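PDB 6R5T: periplasmic beta-glucosidase from Pseudomonas aeruginosa, which probably hydrolyses terminal, non-reducing beta-D-glucosyl residues of glycosides in the periplasm, releasing beta-D-glucose, as a member of glycoside hydrolase family 3. Local coordinates for residues 22-27 / 38-43; 281-286 / 290-295; 715-720 / 725-730. The protein carries 1 engineered substitution. All coordinates share one frame; numbering follows the deposited sequence.

Interaction 1 of 3, residues 22-27 / 38-43; sequences QLRLVS and MADIRA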
loop_
_atom_site.group_PDB
_atom_site.type_symbol
_atom_site.label_atom_id
_atom_site.label_comp_id
_atom_site.label_asym_id
_atom_site.label_seq_id
_atom_site.Cartn_x
_atom_site.Cartn_y
_atom_site.Cartn_z
ATOM N N GLN A 22 -35.846 -8.073 -18.906
ATOM C CA GLN A 22 -34.731 -7.609 -19.764
ATOM C C GLN A 22 -33.466 -7.372 -18.937
ATOM O O GLN A 22 -32.366 -7.465 -19.533
ATOM C CB GLN A 22 -35.089 -6.351 -20.519
ATOM C CG GLN A 22 -36.108 -6.675 -21.639
ATOM C CD GLN A 22 -35.527 -7.652 -22.621
ATOM O OE1 GLN A 22 -34.518 -7.342 -23.268
ATOM N NE2 GLN A 22 -36.111 -8.844 -22.711
ATOM N N LEU A 23 -33.615 -7.131 -17.646
ATOM C CA LEU A 23 -32.462 -6.727 -16.798
ATOM C C LEU A 23 -31.749 -7.968 -16.272
ATOM O O LEU A 23 -30.701 -7.814 -15.604
ATOM C CB LEU A 23 -32.946 -5.841 -15.657
ATOM C CG LEU A 23 -33.862 -4.678 -16.062
ATOM C CD1 LEU A 23 -34.182 -3.856 -14.851
ATOM C CD2 LEU A 23 -33.252 -3.838 -17.190
ATOM N N ARG A 24 -32.244 -9.158 -16.571
ATOM C CA ARG A 24 -31.723 -10.382 -15.950
ATOM C C ARG A 24 -30.684 -11.016 -16.851
ATOM O O ARG A 24 -31.001 -11.374 -18.002
ATOM C CB ARG A 24 -32.875 -11.345 -15.709
ATOM C CG ARG A 24 -32.467 -12.555 -14.918
ATOM C CD ARG A 24 -33.695 -13.338 -14.533
ATOM N NE ARG A 24 -33.365 -14.570 -13.855
ATOM C CZ ARG A 24 -33.954 -15.740 -14.054
ATOM N NH1 ARG A 24 -34.919 -15.843 -14.944
ATOM N NH2 ARG A 24 -33.574 -16.810 -13.372
ATOM N N LEU A 25 -29.441 -11.110 -16.337
ATOM C CA LEU A 25 -28.310 -11.730 -17.045
ATOM C C LEU A 25 -27.900 -12.972 -16.264
ATOM O O LEU A 25 -27.548 -12.842 -15.096
ATOM C CB LEU A 25 -27.184 -10.708 -17.092
ATOM C CG LEU A 25 -25.823 -11.220 -17.519
ATOM C CD1 LEU A 25 -25.875 -11.743 -18.926
ATOM C CD2 LEU A 25 -24.787 -10.075 -17.415
ATOM N N VAL A 26 -27.967 -14.133 -16.893
ATOM C CA VAL A 26 -27.751 -15.408 -16.168
ATOM C C VAL A 26 -26.884 -16.352 -16.985
ATOM O O VAL A 26 -26.771 -16.202 -18.189
ATOM C CB VAL A 26 -29.084 -16.087 -15.811
ATOM C CG1 VAL A 26 -29.811 -15.338 -14.734
ATOM C CG2 VAL A 26 -29.949 -16.239 -17.038
ATOM N N SER A 27 -26.321 -17.333 -16.288
ATOM C CA SER A 27 -25.539 -18.429 -16.909
ATOM C C SER A 27 -26.187 -19.751 -16.501
ATOM O O SER A 27 -26.708 -19.837 -15.388
ATOM C CB SER A 27 -24.106 -18.418 -16.474
ATOM O OG SER A 27 -24.014 -18.470 -15.062
ATOM N N MET A 38 -34.407 -22.301 -19.809
ATOM C CA MET A 38 -35.134 -22.336 -21.093
ATOM C C MET A 38 -36.602 -21.951 -20.856
ATOM O O MET A 38 -37.143 -21.172 -21.648
ATOM C CB MET A 38 -35.111 -23.741 -21.696
ATOM C CG MET A 38 -33.773 -24.397 -21.745
ATOM S SD MET A 38 -33.121 -24.333 -23.391
ATOM C CE MET A 38 -32.829 -22.580 -23.368
ATOM N N ALA A 39 -37.226 -22.414 -19.787
ATOM C CA ALA A 39 -38.642 -22.080 -19.484
ATOM C C ALA A 39 -38.729 -20.586 -19.187
ATOM O O ALA A 39 -39.666 -19.931 -19.629
ATOM C CB ALA A 39 -39.158 -22.885 -18.322
ATOM N N ASP A 40 -37.728 -20.043 -18.498
ATOM C CA ASP A 40 -37.741 -18.600 -18.173
ATOM C C ASP A 40 -37.576 -17.790 -19.444
ATOM O O ASP A 40 -38.216 -16.725 -19.551
ATOM C CB ASP A 40 -36.685 -18.237 -17.128
ATOM C CG ASP A 40 -37.102 -18.529 -15.700
ATOM O OD1 ASP A 40 -38.230 -19.022 -15.484
ATOM O OD2 ASP A 40 -36.279 -18.269 -14.799
ATOM N N ILE A 41 -36.752 -18.218 -20.387
ATOM C CA ILE A 41 -36.614 -17.492 -21.676
ATOM C C ILE A 41 -37.978 -17.490 -22.387
ATOM O O ILE A 41 -38.390 -16.431 -22.878
ATOM C CB ILE A 41 -35.525 -18.093 -22.559
ATOM C CG1 ILE A 41 -34.141 -17.992 -21.900
ATOM C CG2 ILE A 41 -35.589 -17.480 -23.943
ATOM C CD1 ILE A 41 -33.123 -18.906 -22.564
ATOM N N ARG A 42 -38.670 -18.627 -22.398
ATOM C CA ARG A 42 -39.966 -18.731 -23.119
ATOM C C ARG A 42 -40.954 -17.768 -22.472
ATOM O O ARG A 42 -41.838 -17.299 -23.180
ATOM C CB ARG A 42 -40.491 -20.169 -23.091
ATOM C CG ARG A 42 -39.690 -21.163 -23.930
ATOM C CD ARG A 42 -40.415 -22.521 -24.083
ATOM N NE ARG A 42 -40.510 -23.275 -22.840
ATOM C CZ ARG A 42 -39.596 -24.154 -22.413
ATOM N NH1 ARG A 42 -38.487 -24.372 -23.097
ATOM N NH2 ARG A 42 -39.767 -24.782 -21.266
ATOM N N ALA A 43 -40.825 -17.495 -21.169
ATOM C CA ALA A 43 -41.726 -16.641 -20.370
ATOM C C ALA A 43 -41.354 -15.154 -20.478
ATOM O O ALA A 43 -42.021 -14.350 -19.859
ATOM C CB ALA A 43 -41.676 -17.119 -18.949
HETATM O O HOH W 1 -34.743 -20.074 -13.441
#
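In the beta-alpha-beta unit formed by strand 24-26, helix 34-42 and strand 48-50, a salt bridge ties the first strand to the helix. Arg-24 on the strand meets Asp-40 on the helix. NH1 of Arg-24 donates to OD2 of Asp-40 over 2.8 Å, and the bond is fairly straight, with 161° at the hydrogen. A second, weak bond runs from Arg-24 NH2 to the same OD2 at 3.4 Å, so one oxygen takes both. The carboxylate oxygen lies near the guanidinium plane, at its edge. The two planes are not coplanar but 59° apart, and NH1 reaches OD2 from above the carboxylate plane. The Arg-24 chain is extended from CG to NE, which carries the charged end across to the helix. Water 1 donates to Asp-40 OD2 at 2.7 Å and accepts a weak bond from Arg-24 NH2. The guanidinium is gripped elsewhere too. Its NE forms a salt bridge with Asp-290, and NH1 gives a weak hydrogen bond to the carbonyl of Lys-45. Two carboxylates thus fix its rotation. This is a strand-to-helix bridge in the crossover of a TIM-barrel-type domain.

Interaction 2 of 3, residues 281-286 / 290-295; sequences AGVDMN and DLYSTW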
loop_
_atom_site.group_PDB
_atom_site.type_symbol
_atom_site.label_atom_id
_atom_site.label_comp_id
_atom_site.label_asym_id
_atom_site.label_seq_id
_atom_site.Cartn_x
_atom_site.Cartn_y
_atom_site.Cartn_z
ATOM N N ALA A 281 -28.459 3.675 -8.149
ATOM C CA ALA A 281 -27.092 4.131 -8.413
ATOM C C ALA A 281 -26.792 4.206 -9.897
ATOM O O ALA A 281 -26.038 5.094 -10.312
ATOM C CB ALA A 281 -26.104 3.260 -7.684
ATOM N N GLY A 282 -27.425 3.345 -10.670
ATOM C CA GLY A 282 -27.257 3.321 -12.126
ATOM C C GLY A 282 -26.825 1.979 -12.673
ATOM O O GLY A 282 -26.357 1.968 -13.827
ATOM N N VAL A 283 -27.033 0.879 -11.948
ATOM C CA VAL A 283 -26.741 -0.475 -12.485
ATOM C C VAL A 283 -27.966 -0.955 -13.277
ATOM O O VAL A 283 -29.054 -1.011 -12.673
ATOM C CB VAL A 283 -26.397 -1.447 -11.366
ATOM C CG1 VAL A 283 -26.244 -2.838 -11.915
ATOM C CG2 VAL A 283 -25.145 -1.014 -10.624
ATOM N N ASP A 284 -27.802 -1.205 -14.562
ATOM C CA ASP A 284 -28.953 -1.575 -15.437
ATOM C C ASP A 284 -29.230 -3.066 -15.373
ATOM O O ASP A 284 -30.412 -3.478 -15.259
ATOM C CB ASP A 284 -28.704 -1.180 -16.886
ATOM C CG ASP A 284 -28.574 0.300 -17.133
ATOM O OD1 ASP A 284 -29.110 1.152 -16.313
ATOM O OD2 ASP A 284 -27.953 0.630 -18.140
ATOM N N MET A 285 -28.198 -3.879 -15.471
ATOM C CA MET A 285 -28.394 -5.318 -15.679
ATOM C C MET A 285 -27.747 -6.045 -14.504
ATOM O O MET A 285 -26.609 -5.687 -14.028
ATOM C CB MET A 285 -27.855 -5.703 -17.058
ATOM C CG MET A 285 -27.732 -7.140 -17.300
ATOM S SD MET A 285 -27.536 -7.345 -19.129
ATOM C CE MET A 285 -29.212 -7.849 -19.566
ATOM N N ASN A 286 -28.482 -7.002 -13.979
ATOM C CA ASN A 286 -28.172 -7.759 -12.746
ATOM C C ASN A 286 -27.630 -9.133 -13.106
ATOM O O ASN A 286 -28.384 -9.982 -13.634
ATOM C CB ASN A 286 -29.466 -7.802 -11.941
ATOM C CG ASN A 286 -29.490 -8.641 -10.688
ATOM O OD1 ASN A 286 -30.567 -9.205 -10.391
ATOM N ND2 ASN A 286 -28.383 -8.672 -9.948
ATOM N N ASP A 290 -30.250 -12.686 -9.359
ATOM C CA ASP A 290 -31.712 -12.555 -9.564
ATOM C C ASP A 290 -32.375 -11.609 -8.575
ATOM O O ASP A 290 -33.594 -11.628 -8.492
ATOM C CB ASP A 290 -32.376 -13.930 -9.545
ATOM C CG ASP A 290 -32.092 -14.719 -10.798
ATOM O OD1 ASP A 290 -31.589 -14.150 -11.781
ATOM O OD2 ASP A 290 -32.362 -15.922 -10.763
ATOM N N LEU A 291 -31.631 -10.730 -7.921
ATOM C CA LEU A 291 -32.266 -9.815 -6.958
ATOM C C LEU A 291 -33.215 -8.870 -7.693
ATOM O O LEU A 291 -34.261 -8.554 -7.127
ATOM C CB LEU A 291 -31.210 -9.032 -6.174
ATOM C CG LEU A 291 -30.891 -9.626 -4.811
ATOM C CD1 LEU A 291 -30.382 -11.033 -4.937
ATOM C CD2 LEU A 291 -29.875 -8.780 -4.057
ATOM N N TYR A 292 -32.884 -8.428 -8.902
ATOM C CA TYR A 292 -33.747 -7.455 -9.603
ATOM C C TYR A 292 -35.129 -8.094 -9.865
ATOM O O TYR A 292 -36.154 -7.453 -9.602
ATOM C CB TYR A 292 -33.144 -6.961 -10.909
ATOM C CG TYR A 292 -32.151 -5.828 -10.793
ATOM C CD1 TYR A 292 -31.457 -5.591 -9.614
ATOM C CD2 TYR A 292 -31.858 -5.046 -11.885
ATOM C CE1 TYR A 292 -30.563 -4.534 -9.522
ATOM C CE2 TYR A 292 -30.958 -3.992 -11.813
ATOM C CZ TYR A 292 -30.335 -3.722 -10.617
ATOM O OH TYR A 292 -29.441 -2.703 -10.516
ATOM N N SER A 293 -35.149 -9.301 -10.409
ATOM C CA SER A 293 -36.428 -9.982 -10.699
ATOM C C SER A 293 -37.190 -10.255 -9.408
ATOM O O SER A 293 -38.425 -10.232 -9.429
ATOM C CB SER A 293 -36.174 -11.238 -11.445
ATOM O OG SER A 293 -35.712 -10.946 -12.764
ATOM N N THR A 294 -36.501 -10.519 -8.305
ATOM C CA THR A 294 -37.152 -10.874 -7.018
ATOM C C THR A 294 -37.750 -9.623 -6.373
ATOM O O THR A 294 -38.818 -9.703 -5.763
ATOM C CB THR A 294 -36.153 -11.563 -6.079
ATOM O OG1 THR A 294 -35.600 -12.704 -6.745
ATOM C CG2 THR A 294 -36.759 -11.922 -4.735
ATOM N N TRP A 295 -37.081 -8.465 -6.453
ATOM C CA TRP A 295 -37.414 -7.330 -5.574
ATOM C C TRP A 295 -37.893 -6.090 -6.312
ATOM O O TRP A 295 -38.504 -5.256 -5.655
ATOM C CB TRP A 295 -36.219 -6.959 -4.668
ATOM C CG TRP A 295 -35.940 -8.066 -3.732
ATOM C CD1 TRP A 295 -34.910 -8.938 -3.801
ATOM C CD2 TRP A 295 -36.728 -8.467 -2.594
ATOM N NE1 TRP A 295 -34.957 -9.806 -2.754
ATOM C CE2 TRP A 295 -36.065 -9.563 -2.008
ATOM C CE3 TRP A 295 -37.897 -7.995 -1.992
ATOM C CZ2 TRP A 295 -36.545 -10.224 -0.870
ATOM C CZ3 TRP A 295 -38.362 -8.648 -0.853
ATOM C CH2 TRP A 295 -37.696 -9.742 -0.315
HETATM O O HOH W 2 -32.632 -10.426 -11.928
HETATM O O HOH W 3 -29.625 -12.261 -12.250
#
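Asn-286 turns its CG anti to the backbone N (chi1 174°), while Tyr-292 sets its ring anti to its own carbonyl carbon (chi1 -83°). These torsions bring the amide to the start of helix 291-301 and one face of the ring against Asn-286 CB. The backbone N of Tyr-292 donates to Asn-286 OD1 over 2.9 Å. The bond is nearly straight at the hydrogen, 171°, but the donor stands above the amide carbonyl plane. Water 2 also donates to OD1 and accepts from Ser-293 N, so OD1 takes Tyr-292 N directly and reaches Ser-293 N through the water. The other end of the amide, ND2, bonds to Asp-289 OD1, which helps to fix the flip. Asn-286 CB sits over the Tyr-292 ring, 3.7 Å from its centroid, a CH-pi contact. The phenol hydroxyl of Tyr-292 donates to Val-283 O at 2.8 Å. Water 3 joins Asn-286 O to Asp-290 N. Gly-282, with positive phi, is the C-prime residue of a Schellman motif ending helix 271-281. The Tyr-292 ring packs on Ala-278 and Ile-279 of that helix and on Val-259 of helix 258-261, while Asn-286 pairs through its backbone with Leu-25 of strand 24-26 and Leu-23 just before it.

Interaction 3 of 3, residues 715-720 / 725-730; sequences KVFVGL and TESRSF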
loop_
_atom_site.group_PDB
_atom_site.type_symbol
_atom_site.label_atom_id
_atom_site.label_comp_id
_atom_site.label_asym_id
_atom_site.label_seq_id
_atom_site.Cartn_x
_atom_site.Cartn_y
_atom_site.Cartn_z
ATOM N N LYS A 715 9.748 19.668 -19.038
ATOM C CA LYS A 715 10.937 18.909 -19.449
ATOM C C LYS A 715 10.432 17.748 -20.281
ATOM O O LYS A 715 9.471 17.044 -19.875
ATOM C CB LYS A 715 11.737 18.384 -18.245
ATOM C CG LYS A 715 12.290 19.461 -17.348
ATOM C CD LYS A 715 13.183 18.895 -16.240
ATOM C CE LYS A 715 14.221 19.933 -15.872
ATOM N NZ LYS A 715 15.068 19.496 -14.742
ATOM N N VAL A 716 11.047 17.555 -21.428
ATOM C CA VAL A 716 10.740 16.500 -22.406
ATOM C C VAL A 716 11.885 15.513 -22.353
ATOM O O VAL A 716 13.033 15.912 -22.556
ATOM C CB VAL A 716 10.564 17.071 -23.830
ATOM C CG1 VAL A 716 10.250 15.943 -24.780
ATOM C CG2 VAL A 716 9.481 18.137 -23.873
ATOM N N PHE A 717 11.595 14.252 -22.034
ATOM C CA PHE A 717 12.608 13.176 -21.935
ATOM C C PHE A 717 12.357 12.167 -23.039
ATOM O O PHE A 717 11.190 11.834 -23.314
ATOM C CB PHE A 717 12.525 12.386 -20.644
ATOM C CG PHE A 717 12.651 13.188 -19.400
ATOM C CD1 PHE A 717 11.570 13.882 -18.920
ATOM C CD2 PHE A 717 13.840 13.182 -18.690
ATOM C CE1 PHE A 717 11.698 14.560 -17.732
ATOM C CE2 PHE A 717 13.966 13.902 -17.516
ATOM C CZ PHE A 717 12.892 14.625 -17.071
ATOM N N VAL A 718 13.412 11.767 -23.730
ATOM C CA VAL A 718 13.318 10.663 -24.700
ATOM C C VAL A 718 14.361 9.619 -24.382
ATOM O O VAL A 718 15.467 9.971 -23.943
ATOM C CB VAL A 718 13.416 11.195 -26.150
ATOM C CG1 VAL A 718 13.427 10.049 -27.111
ATOM C CG2 VAL A 718 12.233 12.117 -26.438
ATOM N N GLY A 719 13.991 8.371 -24.552
ATOM C CA GLY A 719 14.941 7.261 -24.433
ATOM C C GLY A 719 14.262 5.938 -24.737
ATOM O O GLY A 719 13.087 5.893 -25.127
ATOM N N LEU A 720 15.049 4.876 -24.614
ATOM C CA LEU A 720 14.559 3.499 -24.896
ATOM C C LEU A 720 14.076 2.768 -23.639
ATOM O O LEU A 720 13.649 1.611 -23.751
ATOM C CB LEU A 720 15.692 2.741 -25.593
ATOM C CG LEU A 720 16.201 3.392 -26.862
ATOM C CD1 LEU A 720 17.241 2.498 -27.514
ATOM C CD2 LEU A 720 15.089 3.687 -27.870
ATOM N N THR A 725 17.220 8.081 -20.196
ATOM C CA THR A 725 16.692 9.193 -21.011
ATOM C C THR A 725 17.619 10.400 -20.955
ATOM O O THR A 725 18.614 10.439 -20.150
ATOM C CB THR A 725 15.317 9.649 -20.512
ATOM O OG1 THR A 725 15.428 10.131 -19.175
ATOM C CG2 THR A 725 14.266 8.557 -20.554
ATOM N N GLU A 726 17.322 11.343 -21.828
ATOM C CA GLU A 726 17.873 12.709 -21.676
ATOM C C GLU A 726 16.735 13.680 -21.903
ATOM O O GLU A 726 15.694 13.297 -22.535
ATOM C CB GLU A 726 19.021 12.953 -22.629
ATOM C CG GLU A 726 18.611 12.928 -24.061
ATOM C CD GLU A 726 19.793 12.802 -24.997
ATOM O OE1 GLU A 726 20.643 11.922 -24.747
ATOM O OE2 GLU A 726 19.785 13.525 -26.003
ATOM N N SER A 727 16.938 14.903 -21.409
ATOM C CA SER A 727 15.860 15.907 -21.482
ATOM C C SER A 727 16.256 17.209 -22.150
ATOM O O SER A 727 17.447 17.570 -22.198
ATOM C CB SER A 727 15.227 16.151 -20.167
ATOM O OG SER A 727 16.047 16.859 -19.310
ATOM N N ARG A 728 15.241 17.843 -22.716
ATOM C CA ARG A 728 15.309 19.276 -23.101
ATOM C C ARG A 728 14.069 19.961 -22.565
ATOM O O ARG A 728 13.025 19.298 -22.412
ATOM C CB ARG A 728 15.286 19.435 -24.615
ATOM C CG ARG A 728 16.450 18.759 -25.315
ATOM C CD ARG A 728 17.744 19.412 -24.954
ATOM N NE ARG A 728 18.055 20.464 -25.883
ATOM C CZ ARG A 728 19.177 21.193 -25.815
ATOM N NH1 ARG A 728 19.421 22.135 -26.716
ATOM N NH2 ARG A 728 20.039 20.994 -24.832
ATOM N N SER A 729 14.164 21.262 -22.333
ATOM C CA SER A 729 13.048 22.006 -21.730
ATOM C C SER A 729 12.414 22.976 -22.722
ATOM O O SER A 729 13.100 23.462 -23.612
ATOM C CB SER A 729 13.481 22.732 -20.497
ATOM O OG SER A 729 13.822 21.760 -19.516
ATOM N N PHE A 730 11.142 23.245 -22.513
ATOM C CA PHE A 730 10.485 24.398 -23.160
ATOM C C PHE A 730 9.640 25.103 -22.114
ATOM O O PHE A 730 9.390 24.588 -21.026
ATOM C CB PHE A 730 9.685 23.972 -24.378
ATOM C CG PHE A 730 8.439 23.188 -24.060
ATOM C CD1 PHE A 730 8.504 21.811 -23.927
ATOM C CD2 PHE A 730 7.211 23.803 -23.918
ATOM C CE1 PHE A 730 7.372 21.080 -23.636
ATOM C CE2 PHE A 730 6.081 23.068 -23.616
ATOM C CZ PHE A 730 6.172 21.699 -23.483
#
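Phe-717 reaches over the neighbouring strand of a beta hairpin to Thr-725 and Ser-727. Its CB lies 3.8 Å from Glu-726 O and close to Thr-725 CB. CG, set anti to the carbonyl carbon (chi1 -57°), leads the ring toward the second strand. CD2 meets Thr-725 OG1 at 3.5 Å and Ser-727 CB at a similar distance. CE2 also touches Ser-727 CB, and CZ, at the tip, is farther from it at 4.2 Å. Ser-727 CB therefore lies over one face of the Phe-717 ring, offset toward the rim, in a CH-pi contact. Lys-671 adds a cation-pi contact to this ring. The backbones are joined by four hydrogen bonds. Val-716 and Arg-728 exchange two, as do Val-718 and Glu-726. Phe-717 and Ser-727 form the non-hydrogen-bonded pair between them, as Lys-715 and Ser-729 do farther along. There Lys-715 CG lies 3.5 Å from Ser-729 OG, whose hydrogen bond goes to Glu-713. On the other face of the sheet, Val-716 CG2 meets the edge of the Phe-730 ring at CE1, 3.6 Å away. Strand 712-719 runs between strands 725-732 and 651-660 in the fibronectin type III-like domain. Beneath the valine face, Val-718 packs on Leu-624 of strand 619-626 and Val-641 of strand 636-645, and Phe-730 on Leu-637.

Interactions 1 and 2 belong to the same TIM-barrel-type domain and touch each other. Arg-24 of the first and Asp-290 of the second tie the two contacts together. Leu-23 O also probably accepts a hydrogen bond from Asn-286 N, joining strand 24-26 to strand 286-287. Interaction 1 is small, charged and only partly buried. Interaction 2 is a buried contact in which an amide, a tyrosine ring and waters link a loop to a helix start. Interaction 3 stands apart across the chain's centre, its centre about 57 Å from that of interaction 1 and about 51 Å from that of interaction 2. It is a hairpin held mainly by backbone bonds and partly buried: Val-716, Val-718 and Phe-730 are buried, while Glu-726 and Arg-728 are exposed.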